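Long-range contact in N-acetylneuraminic acid outer membrane channel protein NanC (Escherichia coli, PDB 2WJR), which forms a monomeric, weakly anion-selective outer membrane channel through which the sialic acid N-acetylneuraminic acid enters the bacterium: residues S139-S151 / K163-H175. The protein carries 1 engineered substitution. Sequence-based numbering, arbitrary orientation.
Sequences SDFTFAWQTTLYS and KWATENAFVLQYH. With OCT (N-octane), chain F; OCT (N-octane), chain E.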
ATOM      1  N   SER A 139     -14.017  15.525  15.004  1.00 28.86           N
ATOM      2  CA  SER A 139     -14.640  15.855  13.730  1.00 28.92           C
ATOM      3  C   SER A 139     -13.613  16.353  12.719  1.00 28.34           C
ATOM      4  O   SER A 139     -13.833  16.215  11.537  1.00 28.98           O
ATOM      5  CB  SER A 139     -15.801  16.864  13.899  1.00 29.22           C
ATOM      6  OG  SER A 139     -15.381  18.005  14.627  1.00 30.27           O
ATOM      7  N   ASP A 140     -12.491  16.912  13.172  1.00 27.99           N
ATOM      8  CA  ASP A 140     -11.514  17.478  12.252  1.00 27.61           C
ATOM      9  C   ASP A 140     -10.473  16.464  11.761  1.00 26.73           C
ATOM     10  O   ASP A 140      -9.999  16.582  10.639  1.00 26.81           O
ATOM     11  CB  ASP A 140     -10.761  18.634  12.906  1.00 28.20           C
ATOM     12  CG  ASP A 140     -11.622  19.890  13.079  1.00 30.98           C
ATOM     13  OD1 ASP A 140     -12.527  20.139  12.240  1.00 32.77           O
ATOM     14  OD2 ASP A 140     -11.352  20.633  14.050  1.00 34.46           O
ATOM     15  N   PHE A 141     -10.111  15.503  12.605  1.00 25.62           N
ATOM     16  CA  PHE A 141      -8.891  14.693  12.361  1.00 25.29           C
ATOM     17  C   PHE A 141      -9.100  13.197  12.503  1.00 24.30           C
ATOM     18  O   PHE A 141      -9.765  12.728  13.424  1.00 23.64           O
ATOM     19  CB  PHE A 141      -7.770  15.103  13.327  1.00 25.34           C
ATOM     20  CG  PHE A 141      -7.255  16.494  13.112  1.00 26.91           C
ATOM     21  CD1 PHE A 141      -7.558  17.511  14.018  1.00 28.45           C
ATOM     22  CD2 PHE A 141      -6.460  16.791  12.027  1.00 27.03           C
ATOM     23  CE1 PHE A 141      -7.087  18.807  13.819  1.00 30.20           C
ATOM     24  CE2 PHE A 141      -5.975  18.101  11.821  1.00 30.14           C
ATOM     25  CZ  PHE A 141      -6.291  19.097  12.720  1.00 30.34           C
ATOM     26  N   THR A 142      -8.464  12.452  11.603  1.00 23.80           N
ATOM     27  CA  THR A 142      -8.405  10.999  11.677  1.00 23.53           C
ATOM     28  C   THR A 142      -6.931  10.620  11.551  1.00 23.04           C
ATOM     29  O   THR A 142      -6.220  11.179  10.718  1.00 22.12           O
ATOM     30  CB  THR A 142      -9.220  10.361  10.545  1.00 24.41           C
ATOM     31  OG1 THR A 142     -10.614  10.606  10.773  1.00 24.53           O
ATOM     32  CG2 THR A 142      -8.973   8.834  10.452  1.00 23.80           C
ATOM     33  N   PHE A 143      -6.491   9.732  12.427  1.00 22.26           N
ATOM     34  CA  PHE A 143      -5.140   9.191  12.392  1.00 23.38           C
ATOM     35  C   PHE A 143      -5.217   7.750  11.922  1.00 22.82           C
ATOM     36  O   PHE A 143      -6.011   6.953  12.445  1.00 23.17           O
ATOM     37  CB  PHE A 143      -4.482   9.267  13.767  1.00 23.73           C
ATOM     38  CG  PHE A 143      -3.214   8.467  13.868  1.00 27.23           C
ATOM     39  CD1 PHE A 143      -2.018   9.005  13.438  1.00 29.36           C
ATOM     40  CD2 PHE A 143      -3.235   7.154  14.365  1.00 29.91           C
ATOM     41  CE1 PHE A 143      -0.834   8.250  13.511  1.00 30.90           C
ATOM     42  CE2 PHE A 143      -2.062   6.396  14.438  1.00 32.07           C
ATOM     43  CZ  PHE A 143      -0.866   6.952  14.018  1.00 31.30           C
ATOM     44  N   ALA A 144      -4.388   7.397  10.948  1.00 22.46           N
ATOM     45  CA  ALA A 144      -4.358   6.020  10.478  1.00 21.52           C
ATOM     46  C   ALA A 144      -2.934   5.524  10.416  1.00 21.40           C
ATOM     47  O   ALA A 144      -2.045   6.241   9.944  1.00 22.12           O
ATOM     48  CB  ALA A 144      -5.033   5.895   9.089  1.00 22.05           C
ATOM     49  N   TRP A 145      -2.729   4.294  10.875  1.00 20.68           N
ATOM     50  CA  TRP A 145      -1.417   3.641  10.799  1.00 20.55           C
ATOM     51  C   TRP A 145      -1.565   2.307  10.072  1.00 20.19           C
ATOM     52  O   TRP A 145      -2.439   1.499  10.398  1.00 19.46           O
ATOM     53  CB  TRP A 145      -0.839   3.478  12.204  1.00 21.05           C
ATOM     54  CG  TRP A 145       0.396   2.603  12.325  1.00 22.10           C
ATOM     55  CD1 TRP A 145       1.463   2.545  11.470  1.00 21.62           C
ATOM     56  CD2 TRP A 145       0.694   1.705  13.394  1.00 24.25           C
ATOM     57  NE1 TRP A 145       2.398   1.657  11.934  1.00 22.93           N
ATOM     58  CE2 TRP A 145       1.956   1.130  13.119  1.00 24.04           C
ATOM     59  CE3 TRP A 145       0.020   1.331  14.560  1.00 26.95           C
ATOM     60  CZ2 TRP A 145       2.543   0.186  13.960  1.00 27.55           C
ATOM     61  CZ3 TRP A 145       0.604   0.398  15.394  1.00 28.86           C
ATOM     62  CH2 TRP A 145       1.852  -0.165  15.093  1.00 28.31           C
ATOM     63  N   GLN A 146      -0.689   2.082   9.089  1.00 18.67           N
ATOM     64  CA  GLN A 146      -0.603   0.831   8.382  1.00 18.58           C
ATOM     65  C   GLN A 146       0.801   0.267   8.590  1.00 17.99           C
ATOM     66  O   GLN A 146       1.783   0.928   8.294  1.00 18.91           O
ATOM     67  CB  GLN A 146      -0.866   1.050   6.891  1.00 18.09           C
ATOM     68  CG  GLN A 146      -0.868  -0.242   6.081  1.00 20.39           C
ATOM     69  CD  GLN A 146      -1.144  -0.022   4.602  1.00 23.84           C
ATOM     70  OE1 GLN A 146      -1.619   1.042   4.192  1.00 28.91           O
ATOM     71  NE2 GLN A 146      -0.854  -1.019   3.799  1.00 22.03           N
ATOM     72  N   THR A 147       0.877  -0.946   9.102  1.00 18.77           N
ATOM     73  CA  THR A 147       2.150  -1.626   9.293  1.00 19.16           C
ATOM     74  C   THR A 147       2.237  -2.814   8.328  1.00 18.77           C
ATOM     75  O   THR A 147       1.241  -3.478   8.020  1.00 17.84           O
ATOM     76  CB  THR A 147       2.377  -1.984  10.825  1.00 19.05           C
ATOM     77  OG1 THR A 147       3.741  -2.389  11.033  1.00 22.12           O
ATOM     78  CG2 THR A 147       1.428  -3.061  11.302  1.00 20.39           C
ATOM     79  N   THR A 148       3.434  -3.059   7.790  1.00 18.24           N
ATOM     80  CA  THR A 148       3.584  -4.025   6.731  1.00 17.56           C
ATOM     81  C   THR A 148       4.846  -4.858   6.948  1.00 17.36           C
ATOM     82  O   THR A 148       5.871  -4.331   7.358  1.00 16.17           O
ATOM     83  CB  THR A 148       3.715  -3.332   5.372  1.00 18.07           C
ATOM     84  OG1 THR A 148       2.616  -2.432   5.179  1.00 18.79           O
ATOM     85  CG2 THR A 148       3.808  -4.348   4.233  1.00 15.60           C
ATOM     86  N   LEU A 149       4.716  -6.146   6.711  1.00 17.84           N
ATOM     87  CA  LEU A 149       5.852  -7.101   6.741  1.00 18.74           C
ATOM     88  C   LEU A 149       5.756  -7.922   5.460  1.00 18.45           C
ATOM     89  O   LEU A 149       4.711  -8.533   5.172  1.00 19.07           O
ATOM     90  CB  LEU A 149       5.764  -7.997   7.970  1.00 18.96           C
ATOM     91  CG  LEU A 149       6.737  -9.186   8.044  1.00 20.24           C
ATOM     92  CD1 LEU A 149       8.159  -8.662   7.992  1.00 21.62           C
ATOM     93  CD2 LEU A 149       6.491 -10.025   9.338  1.00 25.81           C
ATOM     94  N   TYR A 150       6.804  -7.920   4.642  1.00 18.18           N
ATOM     95  CA  TYR A 150       6.822  -8.848   3.528  1.00 18.24           C
ATOM     96  C   TYR A 150       8.140  -9.594   3.453  1.00 18.17           C
ATOM     97  O   TYR A 150       9.175  -9.078   3.862  1.00 17.43           O
ATOM     98  CB  TYR A 150       6.492  -8.185   2.194  1.00 18.26           C
ATOM     99  CG  TYR A 150       7.002  -6.796   1.980  1.00 19.44           C
ATOM    100  CD1 TYR A 150       8.364  -6.547   1.851  1.00 18.45           C
ATOM    101  CD2 TYR A 150       6.134  -5.735   1.843  1.00 20.43           C
ATOM    102  CE1 TYR A 150       8.844  -5.279   1.598  1.00 19.70           C
ATOM    103  CE2 TYR A 150       6.597  -4.461   1.599  1.00 20.48           C
ATOM    104  CZ  TYR A 150       7.968  -4.228   1.480  1.00 22.04           C
ATOM    105  OH  TYR A 150       8.451  -2.950   1.253  1.00 21.57           O
ATOM    106  N   SER A 151       8.051 -10.803   2.941  1.00 19.24           N
ATOM    107  CA  SER A 151       9.205 -11.705   2.845  1.00 20.41           C
ATOM    108  C   SER A 151       9.198 -12.431   1.525  1.00 19.99           C
ATOM    109  O   SER A 151       8.153 -12.653   0.918  1.00 20.02           O
ATOM    110  CB  SER A 151       9.168 -12.726   3.987  1.00 20.91           C
ATOM    111  OG  SER A 151       8.039 -13.554   3.855  1.00 24.67           O
ATOM    112  N   LYS A 163      15.885 -10.945   3.157  1.00 21.60           N
ATOM    113  CA  LYS A 163      14.772 -11.598   2.493  1.00 22.20           C
ATOM    114  C   LYS A 163      13.426 -11.131   3.057  1.00 21.18           C
ATOM    115  O   LYS A 163      12.402 -11.748   2.807  1.00 21.45           O
ATOM    116  CB  LYS A 163      14.895 -13.108   2.647  1.00 22.66           C
ATOM    117  CG  LYS A 163      16.162 -13.675   1.992  1.00 25.00           C
ATOM    118  CD  LYS A 163      16.075 -15.191   1.856  1.00 28.30           C
ATOM    119  CE  LYS A 163      15.302 -15.603   0.632  1.00 31.43           C
ATOM    120  NZ  LYS A 163      14.992 -17.064   0.560  1.00 33.07           N
ATOM    121  N   TRP A 164      13.454 -10.070   3.842  1.00 21.10           N
ATOM    122  CA  TRP A 164      12.224  -9.493   4.415  1.00 20.89           C
ATOM    123  C   TRP A 164      12.447  -8.043   4.679  1.00 20.75           C
ATOM    124  O   TRP A 164      13.586  -7.582   4.767  1.00 20.52           O
ATOM    125  CB  TRP A 164      11.815 -10.198   5.696  1.00 20.77           C
ATOM    126  CG  TRP A 164      12.795 -10.055   6.830  1.00 23.67           C
ATOM    127  CD1 TRP A 164      13.919 -10.800   7.035  1.00 26.12           C
ATOM    128  CD2 TRP A 164      12.724  -9.128   7.925  1.00 26.37           C
ATOM    129  NE1 TRP A 164      14.564 -10.381   8.172  1.00 28.36           N
ATOM    130  CE2 TRP A 164      13.850  -9.362   8.743  1.00 27.70           C
ATOM    131  CE3 TRP A 164      11.819  -8.120   8.293  1.00 29.30           C
ATOM    132  CZ2 TRP A 164      14.093  -8.634   9.907  1.00 28.17           C
ATOM    133  CZ3 TRP A 164      12.065  -7.382   9.439  1.00 30.00           C
ATOM    134  CH2 TRP A 164      13.198  -7.645  10.241  1.00 30.67           C
ATOM    135  N   ALA A 165      11.347  -7.296   4.790  1.00 19.76           N
ATOM    136  CA  ALA A 165      11.420  -5.900   5.126  1.00 19.01           C
ATOM    137  C   ALA A 165      10.065  -5.448   5.627  1.00 19.28           C
ATOM    138  O   ALA A 165       9.065  -6.184   5.549  1.00 18.32           O
ATOM    139  CB  ALA A 165      11.827  -5.067   3.938  1.00 19.10           C
ATOM    140  N   THR A 166      10.061  -4.228   6.116  1.00 19.83           N
ATOM    141  CA  THR A 166       8.879  -3.621   6.735  1.00 20.07           C
ATOM    142  C   THR A 166       8.559  -2.276   6.104  1.00 20.63           C
ATOM    143  O   THR A 166       9.396  -1.657   5.421  1.00 21.02           O
ATOM    144  CB  THR A 166       9.055  -3.464   8.281  1.00 20.66           C
ATOM    145  OG1 THR A 166      10.146  -2.573   8.564  1.00 22.79           O
ATOM    146  CG2 THR A 166       9.290  -4.799   8.929  1.00 21.18           C
ATOM    147  N   GLU A 167       7.305  -1.857   6.259  1.00 19.93           N
ATOM    148  CA  GLU A 167       6.933  -0.481   6.013  1.00 20.28           C
ATOM    149  C   GLU A 167       5.999  -0.067   7.141  1.00 19.84           C
ATOM    150  O   GLU A 167       5.238  -0.884   7.674  1.00 17.92           O
ATOM    151  CB  GLU A 167       6.230  -0.294   4.663  1.00 20.98           C
ATOM    152  CG  GLU A 167       6.989  -0.826   3.434  1.00 22.52           C
ATOM    153  CD  GLU A 167       6.277  -0.515   2.115  1.00 26.49           C
ATOM    154  OE1 GLU A 167       5.254   0.219   2.131  1.00 28.54           O
ATOM    155  OE2 GLU A 167       6.741  -1.006   1.060  1.00 28.03           O
ATOM    156  N   ASN A 168       6.073   1.200   7.496  1.00 19.99           N
ATOM    157  CA  ASN A 168       5.138   1.791   8.418  1.00 20.23           C
ATOM    158  C   ASN A 168       4.702   3.126   7.874  1.00 20.61           C
ATOM    159  O   ASN A 168       5.533   4.007   7.619  1.00 20.24           O
ATOM    160  CB  ASN A 168       5.761   1.926   9.804  1.00 20.04           C
ATOM    161  CG  ASN A 168       5.781   0.614  10.557  1.00 21.85           C
ATOM    162  OD1 ASN A 168       4.760   0.185  11.103  1.00 22.97           O
ATOM    163  ND2 ASN A 168       6.949  -0.061  10.558  1.00 20.66           N
ATOM    164  N   ALA A 169       3.384   3.258   7.678  1.00 20.44           N
ATOM    165  CA  ALA A 169       2.774   4.463   7.127  1.00 20.48           C
ATOM    166  C   ALA A 169       1.878   5.107   8.199  1.00 20.95           C
ATOM    167  O   ALA A 169       1.055   4.429   8.810  1.00 20.94           O
ATOM    168  CB  ALA A 169       1.958   4.120   5.854  1.00 20.68           C
ATOM    169  N   PHE A 170       2.068   6.404   8.414  1.00 20.97           N
ATOM    170  CA  PHE A 170       1.315   7.184   9.396  1.00 22.47           C
ATOM    171  C   PHE A 170       0.655   8.332   8.657  1.00 22.83           C
ATOM    172  O   PHE A 170       1.336   9.142   8.024  1.00 22.49           O
ATOM    173  CB  PHE A 170       2.233   7.720  10.504  1.00 22.53           C
ATOM    174  CG  PHE A 170       3.049   6.661  11.160  1.00 22.76           C
ATOM    175  CD1 PHE A 170       4.305   6.329  10.676  1.00 23.57           C
ATOM    176  CD2 PHE A 170       2.561   5.972  12.256  1.00 24.28           C
ATOM    177  CE1 PHE A 170       5.052   5.330  11.282  1.00 23.32           C
ATOM    178  CE2 PHE A 170       3.310   4.991  12.863  1.00 25.45           C
ATOM    179  CZ  PHE A 170       4.562   4.676  12.367  1.00 23.20           C
ATOM    180  N   VAL A 171      -0.669   8.408   8.752  1.00 23.02           N
ATOM    181  CA  VAL A 171      -1.439   9.353   7.959  1.00 23.42           C
ATOM    182  C   VAL A 171      -2.288  10.188   8.918  1.00 23.80           C
ATOM    183  O   VAL A 171      -2.951   9.641   9.799  1.00 23.08           O
ATOM    184  CB  VAL A 171      -2.362   8.657   6.941  1.00 23.65           C
ATOM    185  CG1 VAL A 171      -3.130   9.723   6.107  1.00 23.18           C
ATOM    186  CG2 VAL A 171      -1.594   7.687   6.009  1.00 23.31           C
ATOM    187  N   LEU A 172      -2.213  11.510   8.775  1.00 24.37           N
ATOM    188  CA  LEU A 172      -3.115  12.418   9.490  1.00 25.02           C
ATOM    189  C   LEU A 172      -4.008  13.054   8.450  1.00 24.95           C
ATOM    190  O   LEU A 172      -3.533  13.777   7.567  1.00 25.46           O
ATOM    191  CB  LEU A 172      -2.350  13.501  10.259  1.00 25.36           C
ATOM    192  CG  LEU A 172      -3.212  14.478  11.083  1.00 26.99           C
ATOM    193  CD1 LEU A 172      -3.951  13.758  12.198  1.00 29.48           C
ATOM    194  CD2 LEU A 172      -2.360  15.613  11.669  1.00 26.82           C
ATOM    195  N   GLN A 173      -5.299  12.768   8.553  1.00 25.35           N
ATOM    196  CA  GLN A 173      -6.297  13.308   7.645  1.00 25.41           C
ATOM    197  C   GLN A 173      -7.015  14.444   8.359  1.00 25.99           C
ATOM    198  O   GLN A 173      -7.353  14.341   9.536  1.00 25.52           O
ATOM    199  CB  GLN A 173      -7.339  12.245   7.273  1.00 26.05           C
ATOM    200  CG  GLN A 173      -6.850  11.034   6.498  1.00 27.09           C
ATOM    201  CD  GLN A 173      -7.897   9.926   6.457  1.00 30.74           C
ATOM    202  OE1 GLN A 173      -9.011  10.083   6.960  1.00 32.03           O
ATOM    203  NE2 GLN A 173      -7.537   8.796   5.861  1.00 33.13           N
ATOM    204  N   TYR A 174      -7.238  15.521   7.620  1.00 26.48           N
ATOM    205  CA  TYR A 174      -7.964  16.675   8.104  1.00 26.52           C
ATOM    206  C   TYR A 174      -9.284  16.731   7.329  1.00 26.42           C
ATOM    207  O   TYR A 174      -9.274  16.873   6.131  1.00 26.23           O
ATOM    208  CB  TYR A 174      -7.137  17.942   7.877  1.00 26.85           C
ATOM    209  CG  TYR A 174      -7.907  19.223   8.122  1.00 26.89           C
ATOM    210  CD1 TYR A 174      -8.622  19.410   9.296  1.00 28.41           C
ATOM    211  CD2 TYR A 174      -7.915  20.239   7.180  1.00 28.63           C
ATOM    212  CE1 TYR A 174      -9.330  20.598   9.525  1.00 28.88           C
ATOM    213  CE2 TYR A 174      -8.610  21.424   7.397  1.00 29.50           C
ATOM    214  CZ  TYR A 174      -9.316  21.592   8.572  1.00 29.65           C
ATOM    215  OH  TYR A 174     -10.018  22.753   8.796  1.00 30.38           O
ATOM    216  N   HIS A 175     -10.409  16.583   8.021  1.00 27.56           N
ATOM    217  CA  HIS A 175     -11.719  16.617   7.367  1.00 28.52           C
ATOM    218  C   HIS A 175     -12.176  18.075   7.202  1.00 29.54           C
ATOM    219  O   HIS A 175     -13.027  18.570   7.939  1.00 29.13           O
ATOM    220  CB  HIS A 175     -12.739  15.787   8.145  1.00 28.63           C
ATOM    221  CG  HIS A 175     -12.307  14.367   8.358  1.00 29.50           C
ATOM    222  ND1 HIS A 175     -12.066  13.503   7.311  1.00 29.84           N
ATOM    223  CD2 HIS A 175     -12.029  13.678   9.486  1.00 29.74           C
ATOM    224  CE1 HIS A 175     -11.687  12.331   7.790  1.00 30.23           C
ATOM    225  NE2 HIS A 175     -11.653  12.412   9.108  1.00 29.10           N
TER
HETATM  226  C1  OCT F1220      -2.706   9.598  17.136  1.00 53.82           C
HETATM  227  C2  OCT F1220      -2.991   8.661  18.311  1.00 54.34           C
HETATM  228  C3  OCT F1220      -3.971   9.290  19.308  1.00 54.39           C
HETATM  229  C4  OCT F1220      -3.479  10.633  19.872  1.00 54.90           C
HETATM  230  C5  OCT F1220      -4.531  11.747  19.766  1.00 55.65           C
HETATM  231  C6  OCT F1220      -5.031  12.210  21.138  1.00 55.83           C
HETATM  232  C7  OCT F1220      -4.994  13.735  21.250  1.00 55.92           C
HETATM  233  C8  OCT F1220      -6.031  14.388  20.333  1.00 56.49           C
HETATM  234  C1  OCT E1219      -1.517  -1.817  13.277  1.00 42.17           C
HETATM  235  C2  OCT E1219      -1.742  -3.293  13.636  1.00 43.86           C
HETATM  236  C3  OCT E1219      -3.214  -3.564  13.974  1.00 44.98           C
HETATM  237  C4  OCT E1219      -3.522  -5.067  14.128  1.00 45.75           C
HETATM  238  C5  OCT E1219      -4.876  -5.424  13.504  1.00 46.26           C
HETATM  239  C6  OCT E1219      -5.657  -6.508  14.285  1.00 46.47           C
HETATM  240  C7  OCT E1219      -6.808  -7.108  13.436  1.00 45.93           C
HETATM  241  C8  OCT E1219      -7.856  -7.896  14.249  1.00 45.15           C
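Trp145 carries its CG opposite the backbone N (chi1 170°) and Phe170 sets its own beside the backbone N (chi1 -53°), which swings the two rings together across a non-hydrogen-bonded pair of this antiparallel beta hairpin, part of the transmembrane barrel of the KdgM porin family. The planes are almost parallel, 7° apart, but slid so that the rings barely overlap; Phe170 CE2 sits 3.4 Å from Trp145 CD1. Over the other indole face lies the end of an n-octane, as expected of a surface turned to lipid, and the end carbon of a second octane rests over one face of the Phe143 ring, toward its rim. Trp145 NE1 gives a hydrogen bond of 2.9 Å to Asn168 OD1, which lies close to the indole plane. The same oxygen accepts from Thr147 OG1 at 2.8 Å, so two donors grip the amide oxygen on a face rich in aromatic rings. A leucine in place of Trp145 would probably deprive Asn168 OD1 of its indole donor and strip Phe170 of its flat neighbour. On the opposite face, which probably lines the channel, and near the extracellular end, Tyr150 OH donates at 2.6 Å to the anti lone pair of Glu167 OE2, in the plane of the tyrosine ring, and is also bonded to Gln192. Gln146 and Thr148 turn to Asp130 of strand 126-136. Paired backbone bonds run between the strands from Thr142–Gln173 to Tyr150–Ala165. At the periplasmic end His175 N reaches Asp140 O, while the imidazole meets Thr142 edge-on: His175 NE2 and Thr142 OG1 share a hydrogen bond of 2.7 Å, and that hydroxyl is also bonded to His136 ND1.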